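Local coordinates for protein serine-threonine phosphatase 2C (Toxoplasma gondii, PDB 2I44) that probably dephosphorylates proteins as a metal-dependent serine/threonine phosphatase of the PP2C family, and binds calcium ions in this crystal, at residues L14-Y19 / R289-A294; C53-V58 / S140-L145; K147-V152 / V249-V254; P184-R189 / Q228-F233; F208-D213 / P224-Y229. All coordinates share one frame; numbering follows the deposited sequence.

Contacts 2 and 3 lie in one antiparallel sheet, where strand 137-146 of contact 2 is the neighbour of strand 149-155 of contact 3. Contact 2 is wholly buried near the centre of the chain, with apolar side chains on both faces, whereas contact 3 lies at a half-exposed border where arginines join the valines. Contact 1 is a small surface touch beside the other sheet, without a hydrogen bond across it. Contacts 4 and 5, with centres about 10 Å apart, share Q228 and Y229 and hold successive parts of one loop. Contact 4 does so with a charged network, contact 5 with a single backbone bridge, a flat amide beside a ring, and a water.

Contact 1. Residues L14-Y19 / R289-A294; sequences LPPTSY and RNPAQA
The proline ring of P16 lies against the amide of N290, the two side chains crossing at about a right angle. P16 CD is 3.5 Å from N290 ND2, and P16 CG lies 3.9 Å from N290 CA. The same amide nitrogen touches the preceding residue, with P15 CA 3.7 Å from N290 ND2. P16 CG meets a second proline at P291 CD, 4.1 Å away. These are van der Waals touches, and no hydrogen bond joins the two segments.

What sets the amide in place is its role as N-cap of helix 291-305. N290 has CG anti to its backbone N (chi1 -171°); its OD1 accepts from Q293 N at 3.0 Å, the capping bond. That donor stands 65° out of the amide carbonyl plane. The N290 carbonyl starts the helical ladder by accepting from A294 N. On the other side, T17 OG1 donates to P15 O at 2.7 Å across the corner that the chain turns at P16.

L14 and T17 pair by backbone hydrogen bonds with I26 and A24 of strand 22-29. The helix start rests on the same sheet of the PP2C sandwich: A292 touches A25 and T317, and P291 touches T317 and F319. A294 packs against I280 and A284 of helix 274-286.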
# COMPACT_ATOMS: atom_id res chain seq x y z
N LEU A 14 16.07 -3.05 3.16
CA LEU A 14 16.53 -2.65 4.48
C LEU A 14 16.65 -3.82 5.44
O LEU A 14 15.65 -4.38 5.87
CB LEU A 14 15.56 -1.61 5.06
CG LEU A 14 15.76 -1.07 6.48
CD1 LEU A 14 16.95 -0.13 6.53
CD2 LEU A 14 14.50 -0.34 6.92
N PRO A 15 17.88 -4.23 5.78
CA PRO A 15 17.99 -5.35 6.72
C PRO A 15 17.48 -4.87 8.08
O PRO A 15 17.25 -3.67 8.27
CB PRO A 15 19.49 -5.64 6.73
CG PRO A 15 19.89 -5.31 5.32
CD PRO A 15 19.17 -3.99 5.10
N PRO A 16 17.31 -5.79 9.05
CA PRO A 16 16.83 -5.47 10.40
C PRO A 16 17.46 -4.20 10.97
O PRO A 16 18.64 -4.19 11.29
CB PRO A 16 17.21 -6.71 11.19
CG PRO A 16 17.02 -7.80 10.18
CD PRO A 16 17.66 -7.22 8.94
N THR A 17 16.66 -3.14 11.11
CA THR A 17 17.15 -1.86 11.62
C THR A 17 16.29 -1.34 12.78
O THR A 17 15.06 -1.24 12.65
CB THR A 17 17.17 -0.81 10.49
OG1 THR A 17 17.95 -1.30 9.40
CG2 THR A 17 17.77 0.50 10.99
N SER A 18 16.94 -1.01 13.89
CA SER A 18 16.25 -0.52 15.09
C SER A 18 16.03 0.99 15.13
O SER A 18 16.96 1.78 14.96
CB SER A 18 17.01 -0.96 16.34
OG SER A 18 16.38 -0.48 17.52
N TYR A 19 14.78 1.39 15.36
CA TYR A 19 14.42 2.80 15.46
C TYR A 19 13.76 3.01 16.82
O TYR A 19 13.34 2.05 17.48
CB TYR A 19 13.46 3.18 14.32
CG TYR A 19 14.09 3.10 12.94
CD1 TYR A 19 14.97 4.08 12.48
CD2 TYR A 19 13.83 2.01 12.11
CE1 TYR A 19 15.56 3.99 11.22
CE2 TYR A 19 14.42 1.90 10.84
CZ TYR A 19 15.28 2.89 10.41
OH TYR A 19 15.85 2.78 9.16
N ARG A 289 16.59 -13.65 12.57
CA ARG A 289 16.65 -13.65 11.10
C ARG A 289 15.90 -12.45 10.52
O ARG A 289 15.08 -11.84 11.19
CB ARG A 289 16.08 -14.96 10.54
CG ARG A 289 17.00 -16.15 10.78
CD ARG A 289 16.45 -17.46 10.22
NE ARG A 289 15.28 -17.95 10.95
CZ ARG A 289 14.03 -17.82 10.53
NH1 ARG A 289 13.77 -17.23 9.37
NH2 ARG A 289 13.03 -18.30 11.26
N ASN A 290 16.19 -12.11 9.27
CA ASN A 290 15.53 -11.00 8.59
C ASN A 290 14.06 -11.36 8.34
O ASN A 290 13.75 -12.12 7.43
CB ASN A 290 16.23 -10.72 7.26
CG ASN A 290 15.74 -9.45 6.61
OD1 ASN A 290 14.55 -9.12 6.68
ND2 ASN A 290 16.64 -8.74 5.94
N PRO A 291 13.14 -10.79 9.13
CA PRO A 291 11.70 -11.08 8.99
C PRO A 291 11.15 -10.88 7.58
O PRO A 291 10.41 -11.73 7.08
CB PRO A 291 11.06 -10.12 9.99
CG PRO A 291 12.15 -9.91 11.01
CD PRO A 291 13.36 -9.74 10.13
N ALA A 292 11.49 -9.76 6.96
CA ALA A 292 11.02 -9.46 5.61
C ALA A 292 11.61 -10.43 4.59
O ALA A 292 10.93 -10.84 3.65
CB ALA A 292 11.36 -8.02 5.24
N GLN A 293 12.87 -10.78 4.78
CA GLN A 293 13.50 -11.71 3.85
C GLN A 293 12.89 -13.09 4.04
O GLN A 293 12.69 -13.83 3.08
CB GLN A 293 15.01 -11.76 4.08
CG GLN A 293 15.74 -12.67 3.11
CD GLN A 293 17.20 -12.83 3.48
OE1 GLN A 293 17.52 -13.24 4.59
NE2 GLN A 293 18.08 -12.52 2.55
N ALA A 294 12.59 -13.42 5.29
CA ALA A 294 12.00 -14.72 5.59
C ALA A 294 10.67 -14.84 4.85
O ALA A 294 10.38 -15.86 4.24
CB ALA A 294 11.79 -14.87 7.09

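Contact 2. Residues C53-V58 / S140-L145; sequences CAFFGV and SVTAVL
F55, V144 and T142 pack together on one face of two neighbouring antiparallel strands in the PP2C beta-sandwich. F55 has CG anti to its backbone N (chi1 175°), and its ring leans toward the partner strand. V144 CG2 sits at the ring edge, 3.8 Å from F55 CD1, and T142 CG2 approaches F55 CZ to 3.7 Å. Helix 66-80 covers this face, with V75, V76 and L79 against F55.

The other face turns to the second sheet. F56 CB meets A143 CB at 4.1 Å, and V141 CG2 lies 3.8 Å from V58 CB. M316 and V318 pack on F56 from across the sandwich, while F22 meets its ring edge-to-face. Beyond V58 the same strand runs on to D60, a calcium ligand.

The backbones bond at the pairs A54-L145, F56-A143 and V58-V141. The bonds are short in the middle (A143 N to F56 O 2.7 Å) and weak at the end, where V141 N reaches V58 O. At the polar margin S140 OG and T142 OG1 both hydrogen-bond to Y117 OH. At the far end C53 CA makes a CA-H...O contact of 3.0 Å with L145 O.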
# COMPACT_ATOMS: atom_id res chain seq x y z
N CYS A 53 7.16 9.28 14.92
CA CYS A 53 6.42 9.43 13.67
C CYS A 53 7.17 8.81 12.51
O CYS A 53 8.37 9.04 12.34
CB CYS A 53 6.16 10.90 13.36
SG CYS A 53 5.04 11.71 14.50
N ALA A 54 6.47 8.04 11.69
CA ALA A 54 7.10 7.41 10.54
C ALA A 54 6.07 7.11 9.47
O ALA A 54 4.87 7.04 9.75
CB ALA A 54 7.82 6.13 10.96
N PHE A 55 6.55 6.94 8.24
CA PHE A 55 5.70 6.63 7.09
C PHE A 55 6.14 5.30 6.49
O PHE A 55 7.33 5.03 6.37
CB PHE A 55 5.80 7.71 6.02
CG PHE A 55 5.05 7.39 4.76
CD1 PHE A 55 3.70 7.71 4.64
CD2 PHE A 55 5.67 6.74 3.70
CE1 PHE A 55 2.99 7.40 3.48
CE2 PHE A 55 4.97 6.42 2.54
CZ PHE A 55 3.63 6.75 2.43
N PHE A 56 5.16 4.48 6.11
CA PHE A 56 5.44 3.18 5.51
C PHE A 56 4.59 3.02 4.26
O PHE A 56 3.38 3.22 4.31
CB PHE A 56 5.12 2.07 6.51
CG PHE A 56 5.88 2.17 7.79
CD1 PHE A 56 7.19 1.72 7.88
CD2 PHE A 56 5.29 2.76 8.91
CE1 PHE A 56 7.92 1.85 9.07
CE2 PHE A 56 6.01 2.89 10.11
CZ PHE A 56 7.32 2.44 10.19
N GLY A 57 5.22 2.62 3.16
CA GLY A 57 4.47 2.45 1.92
C GLY A 57 5.06 1.40 0.99
O GLY A 57 6.28 1.32 0.82
N VAL A 58 4.19 0.60 0.39
CA VAL A 58 4.60 -0.43 -0.55
C VAL A 58 3.70 -0.25 -1.77
O VAL A 58 2.49 -0.01 -1.63
CB VAL A 58 4.43 -1.84 0.05
CG1 VAL A 58 4.71 -2.90 -1.01
CG2 VAL A 58 5.37 -2.02 1.23
N SER A 140 -1.50 0.53 -3.70
CA SER A 140 -0.85 1.19 -2.60
C SER A 140 -1.41 0.78 -1.25
O SER A 140 -2.62 0.63 -1.08
CB SER A 140 -0.97 2.71 -2.75
OG SER A 140 -0.54 3.38 -1.58
N VAL A 141 -0.50 0.55 -0.31
CA VAL A 141 -0.85 0.27 1.08
C VAL A 141 0.12 1.16 1.81
O VAL A 141 1.33 1.05 1.63
CB VAL A 141 -0.59 -1.19 1.53
CG1 VAL A 141 -1.68 -2.09 1.04
CG2 VAL A 141 0.78 -1.65 1.08
N THR A 142 -0.41 2.09 2.60
CA THR A 142 0.45 2.99 3.35
C THR A 142 0.05 3.00 4.81
O THR A 142 -1.07 2.66 5.17
CB THR A 142 0.36 4.44 2.81
OG1 THR A 142 -1.00 4.90 2.88
CG2 THR A 142 0.86 4.51 1.37
N ALA A 143 1.00 3.38 5.66
CA ALA A 143 0.76 3.45 7.10
C ALA A 143 1.49 4.66 7.65
O ALA A 143 2.69 4.83 7.41
CB ALA A 143 1.25 2.18 7.78
N VAL A 144 0.78 5.50 8.38
CA VAL A 144 1.39 6.68 8.97
C VAL A 144 1.36 6.51 10.49
O VAL A 144 0.30 6.49 11.10
CB VAL A 144 0.63 7.96 8.55
CG1 VAL A 144 1.21 9.19 9.27
CG2 VAL A 144 0.73 8.15 7.04
N LEU A 145 2.55 6.34 11.07
CA LEU A 145 2.68 6.20 12.51
C LEU A 145 2.89 7.59 13.10
O LEU A 145 3.77 8.32 12.66
CB LEU A 145 3.89 5.32 12.86
CG LEU A 145 4.26 5.26 14.34
CD1 LEU A 145 3.18 4.53 15.12
CD2 LEU A 145 5.60 4.56 14.52

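Contact 3. Residues K147-V152 / V249-V254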
# COMPACT_ATOMS: atom_id res chain seq x y z
N LYS A 147 2.46 9.44 17.13
CA LYS A 147 2.08 9.46 18.54
C LYS A 147 1.10 8.35 18.93
O LYS A 147 -0.01 8.62 19.39
CB LYS A 147 1.48 10.82 18.90
CG LYS A 147 1.40 11.08 20.41
CD LYS A 147 0.66 12.37 20.72
CE LYS A 147 0.58 12.61 22.23
NZ LYS A 147 -0.25 13.80 22.58
N GLY A 148 1.51 7.10 18.73
CA GLY A 148 0.66 5.98 19.10
C GLY A 148 -0.48 5.62 18.17
O GLY A 148 -1.22 4.68 18.44
N PHE A 149 -0.62 6.35 17.07
CA PHE A 149 -1.68 6.06 16.11
C PHE A 149 -1.10 5.67 14.76
O PHE A 149 -0.06 6.18 14.35
CB PHE A 149 -2.58 7.28 15.91
CG PHE A 149 -3.48 7.56 17.08
CD1 PHE A 149 -4.59 6.75 17.33
CD2 PHE A 149 -3.22 8.62 17.94
CE1 PHE A 149 -5.42 6.99 18.42
CE2 PHE A 149 -4.04 8.88 19.04
CZ PHE A 149 -5.14 8.06 19.28
N VAL A 150 -1.77 4.75 14.08
CA VAL A 150 -1.35 4.34 12.76
C VAL A 150 -2.52 4.57 11.82
O VAL A 150 -3.58 3.96 11.97
CB VAL A 150 -0.95 2.85 12.71
CG1 VAL A 150 -0.60 2.45 11.28
CG2 VAL A 150 0.24 2.63 13.61
N ALA A 151 -2.32 5.48 10.87
CA ALA A 151 -3.33 5.81 9.89
C ALA A 151 -3.07 4.95 8.65
O ALA A 151 -2.14 5.22 7.89
CB ALA A 151 -3.25 7.29 9.53
N VAL A 152 -3.88 3.92 8.47
CA VAL A 152 -3.75 3.03 7.34
C VAL A 152 -4.57 3.51 6.14
O VAL A 152 -5.74 3.86 6.27
CB VAL A 152 -4.21 1.58 7.69
CG1 VAL A 152 -4.15 0.70 6.46
CG2 VAL A 152 -3.33 1.00 8.78
N VAL A 249 -9.57 4.54 4.50
CA VAL A 249 -8.66 4.90 5.57
C VAL A 249 -9.15 4.35 6.90
O VAL A 249 -10.35 4.34 7.17
CB VAL A 249 -8.50 6.44 5.67
CG1 VAL A 249 -7.46 6.80 6.71
CG2 VAL A 249 -8.09 7.00 4.31
N ARG A 250 -8.20 3.88 7.71
CA ARG A 250 -8.49 3.31 9.02
C ARG A 250 -7.40 3.69 10.02
O ARG A 250 -6.22 3.44 9.79
CB ARG A 250 -8.59 1.78 8.92
CG ARG A 250 -8.78 1.06 10.25
CD ARG A 250 -8.91 -0.46 10.04
NE ARG A 250 -9.10 -1.18 11.31
CZ ARG A 250 -9.20 -2.50 11.41
NH1 ARG A 250 -9.15 -3.27 10.33
NH2 ARG A 250 -9.37 -3.06 12.60
N VAL A 251 -7.81 4.32 11.13
CA VAL A 251 -6.86 4.71 12.16
C VAL A 251 -6.96 3.75 13.34
O VAL A 251 -8.03 3.59 13.94
CB VAL A 251 -7.13 6.15 12.67
CG1 VAL A 251 -6.12 6.52 13.76
CG2 VAL A 251 -7.05 7.15 11.52
N VAL A 252 -5.85 3.12 13.67
CA VAL A 252 -5.81 2.17 14.78
C VAL A 252 -4.86 2.66 15.87
O VAL A 252 -3.82 3.24 15.57
CB VAL A 252 -5.36 0.77 14.28
CG1 VAL A 252 -4.18 0.91 13.34
CG2 VAL A 252 -4.98 -0.12 15.46
N ARG A 253 -5.24 2.44 17.12
CA ARG A 253 -4.39 2.83 18.24
C ARG A 253 -3.36 1.73 18.44
O ARG A 253 -3.72 0.55 18.50
CB ARG A 253 -5.18 2.94 19.54
CG ARG A 253 -6.21 4.04 19.61
CD ARG A 253 -6.99 3.92 20.91
NE ARG A 253 -8.02 4.96 21.04
CZ ARG A 253 -7.78 6.20 21.46
NH1 ARG A 253 -6.56 6.57 21.81
NH2 ARG A 253 -8.78 7.08 21.52
N VAL A 254 -2.09 2.09 18.52
CA VAL A 254 -1.06 1.09 18.74
C VAL A 254 -1.08 0.80 20.24
O VAL A 254 -0.71 1.66 21.05
CB VAL A 254 0.33 1.60 18.35
CG1 VAL A 254 1.36 0.51 18.56
CG2 VAL A 254 0.32 2.06 16.89
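F149 and R253 face each other in a non-hydrogen-bonded antiparallel pair, and their side chains run side by side in the same direction. From CB the phenylalanine places CG beside its own backbone N (chi1 -73°), and the ring reaches over to the partner strand. F149 CD1 lies 3.9 Å from both V251 CG1 and R253 CG. F149 CE1 touches R253 CG at 3.3 Å and stands over one face of the guanidinium, offset toward its rim. At the tip, F149 CZ meets R253 NH1 at 3.3 Å. The ring and guanidinium planes are 54° apart, a tilted approach rather than a flat stack. L105 and L109 of helix 98-130 pack on the same ring, and D102 of that helix forms a weak, long ion pair with R253.

On the other face V150 CB rests 3.8 Å from V252 CG1, while V150 CG2 is pressed to 3.3 Å from V254 CG2, closer than usual van der Waals contact. Five backbone bonds hold the strands. The straightest is V254 N to G148 O (2.7 Å, 172°), beyond the last strand pair, where G148 turns with a positive phi.

V150 and V152 also pack on M261 of the opposing sheet. These two valines facing the other sheet, with the F149 ring facing a covering helix, fit an outer strand pair of the PP2C alpha/beta/beta/alpha sandwich.

Contact 4. Residues P184-R189 / Q228-F233; sequences PHEKLR and QYSRAF
E186, early in helix 184-192, is gripped by S230 and by two arginines, and this carboxylate is the tight part of the contact. Its chain bends at chi2 (-63°), turning CD aside from the extended path. S230 OG donates to E186 OE1 at 2.8 Å on the anti lone pair. R231 comes side-on: NE reaches E186 OE1 at 3.2 Å and NH2 reaches E186 OE2 at 2.8 Å, both on the syn side and some 30° out of the carboxylate plane. R189, one helical turn on, grips end-on, with NH2 on E186 OE1 (2.9 Å) and NH1 on E186 OE2 (3.0 Å), from above the plane. The two arginines reach OE2 from opposite faces.

Looser packing lies between the arginines. The guanidinium planes are 86° apart, and the like-charged R189 NH1 and R231 NE stay 4.1 Å apart. Both residues are partly exposed, whereas E186 and S230 are buried. G242 O accepts from R189 NE and Q246 O from R231 NH1, second partners that help fix the two guanidinium groups.

Five hydrogen bonds from three residues converge on this buried carboxylate and probably keep it ionised, and its charge should in turn offset the repulsion of the two guanidinium groups, tying helix to loop.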
# COMPACT_ATOMS: atom_id res chain seq x y z
N PRO A 184 -19.99 -5.00 -5.45
CA PRO A 184 -21.18 -4.25 -5.86
C PRO A 184 -21.04 -2.74 -6.07
O PRO A 184 -21.29 -2.25 -7.17
CB PRO A 184 -22.19 -4.60 -4.77
CG PRO A 184 -21.86 -6.04 -4.49
CD PRO A 184 -20.34 -6.00 -4.42
N HIS A 185 -20.62 -2.00 -5.05
CA HIS A 185 -20.50 -0.57 -5.24
C HIS A 185 -19.35 -0.14 -6.16
O HIS A 185 -19.42 0.92 -6.78
CB HIS A 185 -20.43 0.15 -3.88
CG HIS A 185 -21.76 0.19 -3.17
ND1 HIS A 185 -21.97 0.96 -2.04
CD2 HIS A 185 -22.92 -0.45 -3.42
CE1 HIS A 185 -23.21 0.78 -1.62
NE2 HIS A 185 -23.81 -0.07 -2.44
N GLU A 186 -18.30 -0.96 -6.27
CA GLU A 186 -17.20 -0.62 -7.19
C GLU A 186 -17.74 -0.78 -8.61
O GLU A 186 -17.58 0.10 -9.47
CB GLU A 186 -16.00 -1.55 -7.00
CG GLU A 186 -15.32 -1.41 -5.64
CD GLU A 186 -14.71 -0.03 -5.45
OE1 GLU A 186 -13.67 0.27 -6.07
OE2 GLU A 186 -15.29 0.76 -4.69
N LYS A 187 -18.40 -1.91 -8.84
CA LYS A 187 -18.98 -2.22 -10.13
C LYS A 187 -19.97 -1.12 -10.52
O LYS A 187 -20.00 -0.69 -11.68
CB LYS A 187 -19.69 -3.57 -10.03
CG LYS A 187 -20.20 -4.12 -11.35
CD LYS A 187 -20.71 -5.54 -11.14
CE LYS A 187 -21.22 -6.16 -12.43
NZ LYS A 187 -21.61 -7.57 -12.22
N LEU A 188 -20.77 -0.69 -9.56
CA LEU A 188 -21.74 0.36 -9.83
C LEU A 188 -21.06 1.63 -10.31
O LEU A 188 -21.51 2.26 -11.26
CB LEU A 188 -22.55 0.66 -8.57
CG LEU A 188 -23.96 0.07 -8.63
CD1 LEU A 188 -24.61 0.15 -7.26
CD2 LEU A 188 -24.77 0.83 -9.68
N ARG A 189 -19.96 2.00 -9.65
CA ARG A 189 -19.26 3.22 -10.04
C ARG A 189 -18.67 3.11 -11.45
O ARG A 189 -18.72 4.06 -12.24
CB ARG A 189 -18.15 3.55 -9.03
CG ARG A 189 -17.44 4.87 -9.33
CD ARG A 189 -16.26 5.13 -8.40
NE ARG A 189 -15.18 4.17 -8.61
CZ ARG A 189 -14.85 3.21 -7.74
NH1 ARG A 189 -15.51 3.07 -6.61
NH2 ARG A 189 -13.86 2.38 -8.02
N GLN A 228 -7.27 -5.63 -12.54
CA GLN A 228 -8.10 -6.50 -11.73
C GLN A 228 -8.41 -5.91 -10.36
O GLN A 228 -8.89 -6.60 -9.47
CB GLN A 228 -7.46 -7.89 -11.63
CG GLN A 228 -7.58 -8.64 -12.95
CD GLN A 228 -6.86 -9.97 -12.95
OE1 GLN A 228 -5.66 -10.04 -12.69
NE2 GLN A 228 -7.60 -11.03 -13.26
N TYR A 229 -8.13 -4.62 -10.20
CA TYR A 229 -8.47 -3.91 -8.98
C TYR A 229 -9.10 -2.59 -9.44
O TYR A 229 -8.74 -2.04 -10.49
CB TYR A 229 -7.25 -3.70 -8.06
CG TYR A 229 -5.97 -3.23 -8.71
CD1 TYR A 229 -5.67 -1.88 -8.81
CD2 TYR A 229 -5.04 -4.15 -9.19
CE1 TYR A 229 -4.46 -1.45 -9.36
CE2 TYR A 229 -3.84 -3.74 -9.74
CZ TYR A 229 -3.56 -2.38 -9.82
OH TYR A 229 -2.37 -1.96 -10.35
N SER A 230 -10.05 -2.09 -8.66
CA SER A 230 -10.81 -0.89 -9.01
C SER A 230 -10.37 0.48 -8.49
O SER A 230 -11.03 1.49 -8.76
CB SER A 230 -12.27 -1.13 -8.64
OG SER A 230 -12.34 -1.79 -7.40
N ARG A 231 -9.29 0.51 -7.72
CA ARG A 231 -8.76 1.77 -7.19
C ARG A 231 -7.25 1.70 -7.30
O ARG A 231 -6.66 0.64 -7.08
CB ARG A 231 -9.19 1.98 -5.74
CG ARG A 231 -10.70 1.97 -5.55
CD ARG A 231 -11.12 2.60 -4.24
NE ARG A 231 -12.52 2.33 -3.91
CZ ARG A 231 -13.14 2.80 -2.84
NH1 ARG A 231 -12.49 3.59 -1.99
NH2 ARG A 231 -14.41 2.47 -2.61
N ALA A 232 -6.62 2.81 -7.67
CA ALA A 232 -5.18 2.82 -7.83
C ALA A 232 -4.60 4.17 -8.21
O ALA A 232 -5.33 5.12 -8.53
CB ALA A 232 -4.80 1.81 -8.91
N PHE A 233 -3.28 4.25 -8.14
CA PHE A 233 -2.56 5.45 -8.54
C PHE A 233 -2.33 5.25 -10.04
O PHE A 233 -2.12 4.13 -10.49
CB PHE A 233 -1.20 5.53 -7.87
CG PHE A 233 -1.23 6.09 -6.48
CD1 PHE A 233 -1.74 7.36 -6.23
CD2 PHE A 233 -0.69 5.36 -5.42
CE1 PHE A 233 -1.71 7.90 -4.96
CE2 PHE A 233 -0.65 5.90 -4.13
CZ PHE A 233 -1.16 7.18 -3.90

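Contact 5. Residues F208-D213 / P224-Y229; sequences FIRGGD and PMQLQY
I209 and L227 form a single antiparallel beta bridge, by which the loop 224-229 lies along strand 208-210 of a small two-stranded sheet. Backbone bonds of F208 and R210 to E198 and S196 fill the other edge of that strand. The region, lying in the chain between strand 169-174 and strand 233-234, probably corresponds to the flap subdomain of PP2C phosphatases, and helix 214-219 links the two segments.

The bridge is uneven: I209 N to L227 O is a firm bond of 2.8 Å, while L227 N to I209 O is weak. I209 CG2, standing between its own backbone N and carbonyl carbon, packs 3.7 Å from L227 CB. The two side chains lie side by side.

A larger patch joins F208 to Q228. The glutamine runs alongside the ring, with its amide plane only 6° from the ring plane. Q228 CG comes within 3.3 Å of F208 CD1, and Q228 NE2 lies 3.4 Å from F208 CZ. A hydrogen bond from Q228 NE2 to K206 O holds the amide there. Q226 CB closes on the same phenylalanine, 3.8 Å from F208 CD1, and its side chain runs beside that of R210, whose guanidinium makes a cation-pi contact with F214.

At the end of segment 224-229, the Y229 side chain comes within about 6 Å of a bound calcium ion. Where the segments part, one water bridges them, accepting from G211 N at 3.0 Å and donating at 2.8 Å to O of M225, a selenomethionine.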
# COMPACT_ATOMS: atom_id res chain seq x y z
N PHE A 208 -12.14 -7.92 -14.62
CA PHE A 208 -11.32 -6.75 -14.96
C PHE A 208 -12.16 -5.49 -15.08
O PHE A 208 -13.35 -5.57 -15.40
CB PHE A 208 -10.64 -6.96 -16.32
CG PHE A 208 -9.70 -8.13 -16.38
CD1 PHE A 208 -8.35 -7.96 -16.12
CD2 PHE A 208 -10.17 -9.40 -16.73
CE1 PHE A 208 -7.46 -9.04 -16.20
CE2 PHE A 208 -9.29 -10.48 -16.82
CZ PHE A 208 -7.94 -10.31 -16.55
N ILE A 209 -11.55 -4.34 -14.82
CA ILE A 209 -12.23 -3.07 -15.02
C ILE A 209 -11.76 -2.71 -16.42
O ILE A 209 -10.57 -2.71 -16.70
CB ILE A 209 -11.79 -1.95 -14.02
CG1 ILE A 209 -12.33 -0.60 -14.52
CG2 ILE A 209 -10.27 -1.92 -13.87
CD1 ILE A 209 -12.23 0.56 -13.50
N ARG A 210 -12.71 -2.44 -17.31
CA ARG A 210 -12.38 -2.10 -18.68
C ARG A 210 -12.94 -0.75 -19.07
O ARG A 210 -14.10 -0.45 -18.80
CB ARG A 210 -12.92 -3.19 -19.61
CG ARG A 210 -12.75 -2.90 -21.08
CD ARG A 210 -13.32 -4.02 -21.93
NE ARG A 210 -12.58 -5.27 -21.79
CZ ARG A 210 -12.86 -6.38 -22.47
NH1 ARG A 210 -13.87 -6.39 -23.33
NH2 ARG A 210 -12.13 -7.47 -22.28
N GLY A 211 -12.11 0.08 -19.71
CA GLY A 211 -12.55 1.40 -20.14
C GLY A 211 -13.63 1.36 -21.21
O GLY A 211 -13.80 0.36 -21.90
N GLY A 212 -14.35 2.47 -21.36
CA GLY A 212 -15.40 2.54 -22.36
C GLY A 212 -14.88 2.59 -23.78
O GLY A 212 -15.62 2.31 -24.73
N ASP A 213 -13.61 2.94 -23.94
CA ASP A 213 -13.00 3.04 -25.25
C ASP A 213 -12.17 1.81 -25.60
O ASP A 213 -11.53 1.75 -26.65
CB ASP A 213 -12.11 4.29 -25.31
CG ASP A 213 -11.00 4.25 -24.28
OD1 ASP A 213 -11.07 3.40 -23.36
OD2 ASP A 213 -10.06 5.06 -24.38
N PRO A 224 -5.32 -1.47 -25.61
CA PRO A 224 -5.97 -0.91 -24.42
C PRO A 224 -5.73 -1.88 -23.25
O PRO A 224 -5.67 -3.09 -23.46
CB PRO A 224 -7.44 -0.83 -24.83
CG PRO A 224 -7.57 -2.00 -25.76
CD PRO A 224 -6.32 -1.88 -26.60
N MSE A 225 -5.58 -1.35 -22.04
CA MSE A 225 -5.32 -2.21 -20.90
C MSE A 225 -6.46 -2.30 -19.89
O MSE A 225 -7.35 -1.44 -19.86
CB MSE A 225 -4.04 -1.77 -20.19
CG MSE A 225 -2.79 -1.83 -21.06
SE MSE A 225 -2.27 -3.66 -21.51
CE MSE A 225 -2.78 -3.68 -23.36
N GLN A 226 -6.39 -3.35 -19.07
CA GLN A 226 -7.38 -3.64 -18.04
C GLN A 226 -6.68 -3.89 -16.71
O GLN A 226 -5.49 -4.20 -16.67
CB GLN A 226 -8.17 -4.89 -18.40
CG GLN A 226 -8.97 -4.80 -19.67
CD GLN A 226 -9.33 -6.16 -20.23
OE1 GLN A 226 -8.45 -6.92 -20.67
NE2 GLN A 226 -10.62 -6.49 -20.21
N LEU A 227 -7.42 -3.77 -15.61
CA LEU A 227 -6.86 -4.00 -14.29
C LEU A 227 -7.81 -4.89 -13.50
O LEU A 227 -9.01 -4.93 -13.76
CB LEU A 227 -6.68 -2.67 -13.55
CG LEU A 227 -5.75 -1.65 -14.21
CD1 LEU A 227 -5.69 -0.40 -13.35
CD2 LEU A 227 -4.36 -2.25 -14.37
N GLN A 228 -7.27 -5.63 -12.54
CA GLN A 228 -8.10 -6.50 -11.73
C GLN A 228 -8.41 -5.91 -10.36
O GLN A 228 -8.89 -6.60 -9.47
CB GLN A 228 -7.46 -7.89 -11.63
CG GLN A 228 -7.58 -8.64 -12.95
CD GLN A 228 -6.86 -9.97 -12.95
OE1 GLN A 228 -5.66 -10.04 -12.69
NE2 GLN A 228 -7.60 -11.03 -13.26
N TYR A 229 -8.13 -4.62 -10.20
CA TYR A 229 -8.47 -3.91 -8.98
C TYR A 229 -9.10 -2.59 -9.44
O TYR A 229 -8.74 -2.04 -10.49
CB TYR A 229 -7.25 -3.70 -8.06
CG TYR A 229 -5.97 -3.23 -8.71
CD1 TYR A 229 -5.67 -1.88 -8.81
CD2 TYR A 229 -5.04 -4.15 -9.19
CE1 TYR A 229 -4.46 -1.45 -9.36
CE2 TYR A 229 -3.84 -3.74 -9.74
CZ TYR A 229 -3.56 -2.38 -9.82
OH TYR A 229 -2.37 -1.96 -10.35
O HOH W 1 -9.47 -0.16 -21.20